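Local atomic coordinates of polyguluronate lyase (Corynebacterium sp., PDB entry 1UAI), a protein that probably cleaves poly-alpha-L-guluronate, the guluronate-rich part of alginate, as a lyase with a jellyroll beta-sandwich fold. Residues W16-P21 and D37-A42. Residues are numbered along the deposited sequence; the frame is centred on the assembly and turned at random.
Sequences WKVTLP and DTFATA
Val18 and Leu20 of strand 16-20 face Phe39 and Thr41 of 37-42, a run without regular strand structure that passes over them in the same chain direction. The backbones stay well apart, with CA of Val18 9.9 Å from CA of Phe39 and CA of Leu20 9.1 Å from CA of Thr41. Side chains alone bridge this gap, and the contact is wholly apolar. Val18 and Leu20, and Phe39 and Thr41, point their CB atoms across it.

Leu20 and Phe39 approach from opposite directions. Methyl CD1 of Leu20 meets the far end of the ring obliquely, 3.7 Å from CZ of Phe39 and 3.9 Å from CE2 of the same ring. Phe39 has CG anti to its backbone N (chi1 175°), which carries the ring across to the strand. Leu20 turns CD2 mainly to Thr41, 4.0 Å from its CG2, the two side chains meeting tip to tip. Val18 contributes less, its CG1 standing 4.4 Å from CE2 of Phe39, again oblique to the ring. The buried surface is small, 126 Å² in all, and Phe39 and Thr41 remain partly exposed whereas Val18 and Leu20 are buried.

The 37-42 segment covers a small patch of the sheet in which strand 16-20 runs between antiparallel strands 27-31 and 72-79. Ile31 of strand 27-31 touches both Val18 and Phe39, widening the apolar patch under the loop that leads to strand 45-47. Trp16, on the same side of the strand as Val18, packs against Leu219 and Val221 of strand 211-223, so 37-42 lies on the side turned to the second sheet.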
loop_
_atom_site.group_PDB
_atom_site.type_symbol
_atom_site.label_atom_id
_atom_site.label_comp_id
_atom_site.label_asym_id
_atom_site.label_seq_id
_atom_site.Cartn_x
_atom_site.Cartn_y
_atom_site.Cartn_z
ATOM N N TRP A 16 -1.233 10.957 6.849
ATOM C CA TRP A 16 -1.857 9.811 6.212
ATOM C C TRP A 16 -3.274 9.640 6.735
ATOM O O TRP A 16 -3.654 10.223 7.753
ATOM C CB TRP A 16 -1.103 8.520 6.550
ATOM C CG TRP A 16 0.318 8.493 6.121
ATOM C CD1 TRP A 16 1.407 8.874 6.848
ATOM C CD2 TRP A 16 0.808 8.083 4.842
ATOM N NE1 TRP A 16 2.550 8.725 6.098
ATOM C CE2 TRP A 16 2.210 8.242 4.863
ATOM C CE3 TRP A 16 0.197 7.597 3.679
ATOM C CZ2 TRP A 16 3.014 7.930 3.763
ATOM C CZ3 TRP A 16 0.995 7.288 2.585
ATOM C CH2 TRP A 16 2.391 7.457 2.637
ATOM N N LYS A 17 -4.049 8.847 6.006
ATOM C CA LYS A 17 -5.388 8.457 6.418
ATOM C C LYS A 17 -5.418 6.987 6.011
ATOM O O LYS A 17 -4.589 6.551 5.204
ATOM C CB LYS A 17 -6.494 9.253 5.706
ATOM C CG LYS A 17 -6.710 8.943 4.239
ATOM C CD LYS A 17 -7.975 9.634 3.727
ATOM C CE LYS A 17 -8.180 9.395 2.238
ATOM N NZ LYS A 17 -9.445 10.002 1.733
ATOM N N VAL A 18 -6.332 6.212 6.580
ATOM C CA VAL A 18 -6.404 4.801 6.240
ATOM C C VAL A 18 -7.767 4.418 5.673
ATOM O O VAL A 18 -8.805 4.929 6.111
ATOM C CB VAL A 18 -6.088 3.908 7.479
ATOM C CG1 VAL A 18 -7.189 4.040 8.528
ATOM C CG2 VAL A 18 -5.911 2.452 7.049
ATOM N N THR A 19 -7.744 3.544 4.670
ATOM C CA THR A 19 -8.957 3.022 4.045
ATOM C C THR A 19 -8.966 1.552 4.443
ATOM O O THR A 19 -7.945 0.866 4.327
ATOM C CB THR A 19 -8.913 3.143 2.514
ATOM O OG1 THR A 19 -8.737 4.518 2.150
ATOM C CG2 THR A 19 -10.208 2.616 1.899
ATOM N N LEU A 20 -10.119 1.078 4.902
ATOM C CA LEU A 20 -10.264 -0.283 5.401
ATOM C C LEU A 20 -11.098 -1.220 4.534
ATOM O O LEU A 20 -11.745 -0.791 3.578
ATOM C CB LEU A 20 -10.876 -0.213 6.802
ATOM C CG LEU A 20 -10.125 0.691 7.783
ATOM C CD1 LEU A 20 -11.018 1.029 8.966
ATOM C CD2 LEU A 20 -8.847 0.002 8.237
ATOM N N PRO A 21 -11.077 -2.524 4.858
ATOM C CA PRO A 21 -11.837 -3.536 4.121
ATOM C C PRO A 21 -13.171 -3.852 4.801
ATOM O O PRO A 21 -13.795 -4.879 4.524
ATOM C CB PRO A 21 -10.892 -4.727 4.115
ATOM C CG PRO A 21 -10.287 -4.649 5.473
ATOM C CD PRO A 21 -10.020 -3.163 5.667
ATOM N N ASP A 37 -4.819 8.738 15.206
ATOM C CA ASP A 37 -3.743 8.633 16.187
ATOM C C ASP A 37 -3.993 7.569 17.253
ATOM O O ASP A 37 -3.047 7.017 17.815
ATOM C CB ASP A 37 -3.501 9.989 16.856
ATOM C CG ASP A 37 -2.238 10.003 17.696
ATOM O OD1 ASP A 37 -1.156 9.700 17.150
ATOM O OD2 ASP A 37 -2.325 10.316 18.902
ATOM N N THR A 38 -5.259 7.289 17.545
ATOM C CA THR A 38 -5.585 6.267 18.534
ATOM C C THR A 38 -6.627 5.302 17.977
ATOM O O THR A 38 -7.565 4.913 18.669
ATOM C CB THR A 38 -6.093 6.893 19.862
ATOM O OG1 THR A 38 -7.151 7.821 19.594
ATOM C CG2 THR A 38 -4.960 7.616 20.574
ATOM N N PHE A 39 -6.439 4.910 16.719
ATOM C CA PHE A 39 -7.347 3.991 16.045
ATOM C C PHE A 39 -6.695 2.663 15.689
ATOM O O PHE A 39 -5.543 2.615 15.250
ATOM C CB PHE A 39 -7.880 4.607 14.748
ATOM C CG PHE A 39 -8.736 3.663 13.946
ATOM C CD1 PHE A 39 -10.021 3.342 14.374
ATOM C CD2 PHE A 39 -8.242 3.051 12.796
ATOM C CE1 PHE A 39 -10.801 2.426 13.674
ATOM C CE2 PHE A 39 -9.015 2.131 12.088
ATOM C CZ PHE A 39 -10.297 1.818 12.531
ATOM N N ALA A 40 -7.452 1.590 15.870
ATOM C CA ALA A 40 -7.001 0.250 15.525
ATOM C C ALA A 40 -8.235 -0.615 15.333
ATOM O O ALA A 40 -9.258 -0.400 15.985
ATOM C CB ALA A 40 -6.125 -0.330 16.629
ATOM N N THR A 41 -8.153 -1.570 14.416
ATOM C CA THR A 41 -9.256 -2.490 14.182
ATOM C C THR A 41 -8.662 -3.825 13.743
ATOM O O THR A 41 -8.235 -3.995 12.601
ATOM C CB THR A 41 -10.254 -1.945 13.124
ATOM O OG1 THR A 41 -11.327 -2.881 12.960
ATOM C CG2 THR A 41 -9.570 -1.704 11.785
ATOM N N ALA A 42 -8.617 -4.763 14.681
ATOM C CA ALA A 42 -8.057 -6.085 14.427
ATOM C C ALA A 42 -9.003 -6.934 13.590
ATOM O O ALA A 42 -10.215 -6.917 13.801
ATOM C CB ALA A 42 -7.759 -6.785 15.751
#